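Local coordinates for iron binding protein FbpA (Mannheimia haemolytica, PDB 1Q35) that binds ferric ion in the periplasm and probably hands it on for uptake into the cell, at residues K167-K173 with V311-F316. Sequence-based numbering, arbitrary orientation.
Sequences KANLARK and VKFDDF
K167 and K173 each send an ammonium group across to backbone carbonyls of 311-316. K167 stands in the last turn of helix 141-168. CG lies anti to the backbone N (chi1 -179°) and the chain stays extended beyond it, which carries NZ to the end of helix 301-311. There K167 NZ donates to V311 O at 2.8 Å, nearly in line with the C=O bond (161°). K167 NZ also donates to K312 O at 3.0 Å, from above that carbonyl's plane. D315 N reaches K312 O from the opposite face, within the type I turn K312-D315. K312 has positive phi and closes the helix in a Schellman motif.

K173 NZ donates to D314 O at 2.6 Å, again from above the carbonyl plane. Its chain is extended until a bend at chi4 (63°) turns NZ to that oxygen.

Two waters add indirect links. One joins K167 NZ to D315 OD2, which also bonds S317. The other accepts from K173 NZ and, over a longer 3.3 Å, from F316 N.

F316 lays one ring face on the R172-K173 peptide, with K173 N over the ring centre, 3.4 Å above its plane, and R172 C nearer the rim. L170 O lies at the ring edge. F313 is buried: its CE2 meets L170 CD1 at 4.0 Å, the two side chains crossing at about a right angle. K167 CB, at the end of helix 141-168, packs 4.0 Å from F313 CD1. L166 and V135 also touch F313. The F313 side chain is about 12 Å from that of Y142, a ferric-ion ligand, so the contact lies apart from the iron site itself.

Both lysines bond carbonyls directly; K167 meets the D315 carboxylate only through water. The D314 carboxylate instead bonds S137 OG and G138 N. The lysine bonds tie the loop after helix 301-311 to the end of helix 141-168 and the residues following it. Carbonyls at a helix C-terminus would probably ease the positive charge of K167.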
loop_
_atom_site.group_PDB
_atom_site.type_symbol
_atom_site.label_atom_id
_atom_site.label_comp_id
_atom_site.label_asym_id
_atom_site.label_seq_id
_atom_site.Cartn_x
_atom_site.Cartn_y
_atom_site.Cartn_z
ATOM N N LYS A 167 -19.757 -6.828 -2.699
ATOM C CA LYS A 167 -19.936 -8.100 -2.003
ATOM C C LYS A 167 -20.842 -9.042 -2.793
ATOM O O LYS A 167 -20.527 -10.222 -2.966
ATOM C CB LYS A 167 -20.511 -7.874 -0.605
ATOM C CG LYS A 167 -20.698 -9.170 0.184
ATOM C CD LYS A 167 -21.518 -8.961 1.440
ATOM C CE LYS A 167 -21.744 -10.280 2.149
ATOM N NZ LYS A 167 -22.567 -10.120 3.372
ATOM N N ALA A 168 -21.952 -8.525 -3.294
ATOM C CA ALA A 168 -22.904 -9.336 -4.047
ATOM C C ALA A 168 -22.293 -9.928 -5.312
ATOM O O ALA A 168 -22.764 -10.959 -5.812
ATOM C CB ALA A 168 -24.114 -8.508 -4.406
ATOM N N ASN A 169 -21.248 -9.286 -5.833
ATOM C CA ASN A 169 -20.618 -9.691 -7.086
ATOM C C ASN A 169 -19.401 -10.598 -6.937
ATOM O O ASN A 169 -18.798 -10.989 -7.935
ATOM C CB ASN A 169 -20.236 -8.447 -7.901
ATOM C CG ASN A 169 -21.442 -7.727 -8.469
ATOM O OD1 ASN A 169 -22.556 -8.270 -8.492
ATOM N ND2 ASN A 169 -21.233 -6.509 -8.950
ATOM N N LEU A 170 -19.048 -10.962 -5.711
ATOM C CA LEU A 170 -17.866 -11.785 -5.491
ATOM C C LEU A 170 -18.067 -13.206 -6.015
ATOM O O LEU A 170 -19.140 -13.805 -5.839
ATOM C CB LEU A 170 -17.484 -11.825 -4.013
ATOM C CG LEU A 170 -17.111 -10.471 -3.398
ATOM C CD1 LEU A 170 -16.722 -10.644 -1.954
ATOM C CD2 LEU A 170 -16.003 -9.755 -4.173
ATOM N N ALA A 171 -17.021 -13.731 -6.645
ATOM C CA ALA A 171 -17.013 -15.077 -7.208
ATOM C C ALA A 171 -16.702 -16.122 -6.150
ATOM O O ALA A 171 -17.014 -17.301 -6.332
ATOM C CB ALA A 171 -15.983 -15.157 -8.320
ATOM N N ARG A 172 -16.057 -15.699 -5.069
ATOM C CA ARG A 172 -15.695 -16.583 -3.974
ATOM C C ARG A 172 -15.539 -15.767 -2.694
ATOM O O ARG A 172 -15.394 -14.537 -2.729
ATOM C CB ARG A 172 -14.383 -17.305 -4.286
ATOM C CG ARG A 172 -13.160 -16.402 -4.302
ATOM C CD ARG A 172 -11.880 -17.115 -4.686
ATOM N NE ARG A 172 -10.724 -16.230 -4.583
ATOM C CZ ARG A 172 -9.467 -16.618 -4.754
ATOM N NH1 ARG A 172 -9.186 -17.876 -5.060
ATOM N NH2 ARG A 172 -8.487 -15.738 -4.635
ATOM N N LYS A 173 -15.546 -16.458 -1.566
ATOM C CA LYS A 173 -15.289 -15.842 -0.273
ATOM C C LYS A 173 -13.931 -15.137 -0.301
ATOM O O LYS A 173 -12.948 -15.717 -0.767
ATOM C CB LYS A 173 -15.289 -16.924 0.809
ATOM C CG LYS A 173 -15.128 -16.403 2.216
ATOM C CD LYS A 173 -15.336 -17.516 3.235
ATOM C CE LYS A 173 -14.842 -17.113 4.610
ATOM N NZ LYS A 173 -15.590 -15.956 5.166
ATOM N N VAL A 311 -21.746 -4.533 6.498
ATOM C CA VAL A 311 -22.153 -5.333 5.343
ATOM C C VAL A 311 -21.685 -6.786 5.454
ATOM O O VAL A 311 -22.050 -7.611 4.621
ATOM C CB VAL A 311 -21.682 -4.712 3.994
ATOM C CG1 VAL A 311 -22.118 -3.255 3.889
ATOM C CG2 VAL A 311 -20.186 -4.846 3.798
ATOM N N LYS A 312 -20.888 -7.088 6.474
ATOM C CA LYS A 312 -20.329 -8.424 6.684
ATOM C C LYS A 312 -19.678 -8.893 5.386
ATOM O O LYS A 312 -20.006 -9.947 4.828
ATOM C CB LYS A 312 -21.393 -9.406 7.200
ATOM C CG LYS A 312 -21.938 -9.046 8.584
ATOM C CD LYS A 312 -20.884 -9.203 9.677
ATOM C CE LYS A 312 -21.453 -8.968 11.072
ATOM N NZ LYS A 312 -21.432 -7.530 11.461
ATOM N N PHE A 313 -18.738 -8.075 4.919
ATOM C CA PHE A 313 -18.162 -8.209 3.589
ATOM C C PHE A 313 -17.572 -9.587 3.315
ATOM O O PHE A 313 -17.668 -10.089 2.194
ATOM C CB PHE A 313 -17.084 -7.138 3.363
ATOM C CG PHE A 313 -16.621 -7.048 1.940
ATOM C CD1 PHE A 313 -17.290 -6.245 1.029
ATOM C CD2 PHE A 313 -15.542 -7.790 1.506
ATOM C CE1 PHE A 313 -16.875 -6.178 -0.275
ATOM C CE2 PHE A 313 -15.128 -7.727 0.199
ATOM C CZ PHE A 313 -15.790 -6.912 -0.690
ATOM N N ASP A 314 -16.935 -10.168 4.322
ATOM C CA ASP A 314 -16.216 -11.429 4.147
ATOM C C ASP A 314 -17.082 -12.677 4.301
ATOM O O ASP A 314 -16.613 -13.786 4.049
ATOM C CB ASP A 314 -15.057 -11.511 5.133
ATOM C CG ASP A 314 -13.951 -10.514 4.840
ATOM O OD1 ASP A 314 -13.952 -9.861 3.765
ATOM O OD2 ASP A 314 -13.019 -10.336 5.644
ATOM N N ASP A 315 -18.330 -12.510 4.718
ATOM C CA ASP A 315 -19.237 -13.642 4.886
ATOM C C ASP A 315 -19.812 -14.062 3.530
ATOM O O ASP A 315 -20.436 -13.260 2.835
ATOM C CB ASP A 315 -20.360 -13.270 5.848
ATOM C CG ASP A 315 -21.272 -14.434 6.151
ATOM O OD1 ASP A 315 -21.057 -15.112 7.179
ATOM O OD2 ASP A 315 -22.227 -14.738 5.415
ATOM N N PHE A 316 -19.617 -15.332 3.174
ATOM C CA PHE A 316 -20.021 -15.862 1.871
ATOM C C PHE A 316 -21.134 -16.912 2.019
ATOM O O PHE A 316 -21.359 -17.722 1.118
ATOM C CB PHE A 316 -18.793 -16.471 1.178
ATOM C CG PHE A 316 -18.908 -16.558 -0.321
ATOM C CD1 PHE A 316 -18.840 -15.415 -1.106
ATOM C CD2 PHE A 316 -19.063 -17.791 -0.949
ATOM C CE1 PHE A 316 -18.940 -15.496 -2.486
ATOM C CE2 PHE A 316 -19.166 -17.876 -2.332
ATOM C CZ PHE A 316 -19.101 -16.729 -3.102
HETATM O O HOH W 1 -23.555 -12.542 4.394
HETATM O O HOH W 2 -18.059 -17.187 5.355
#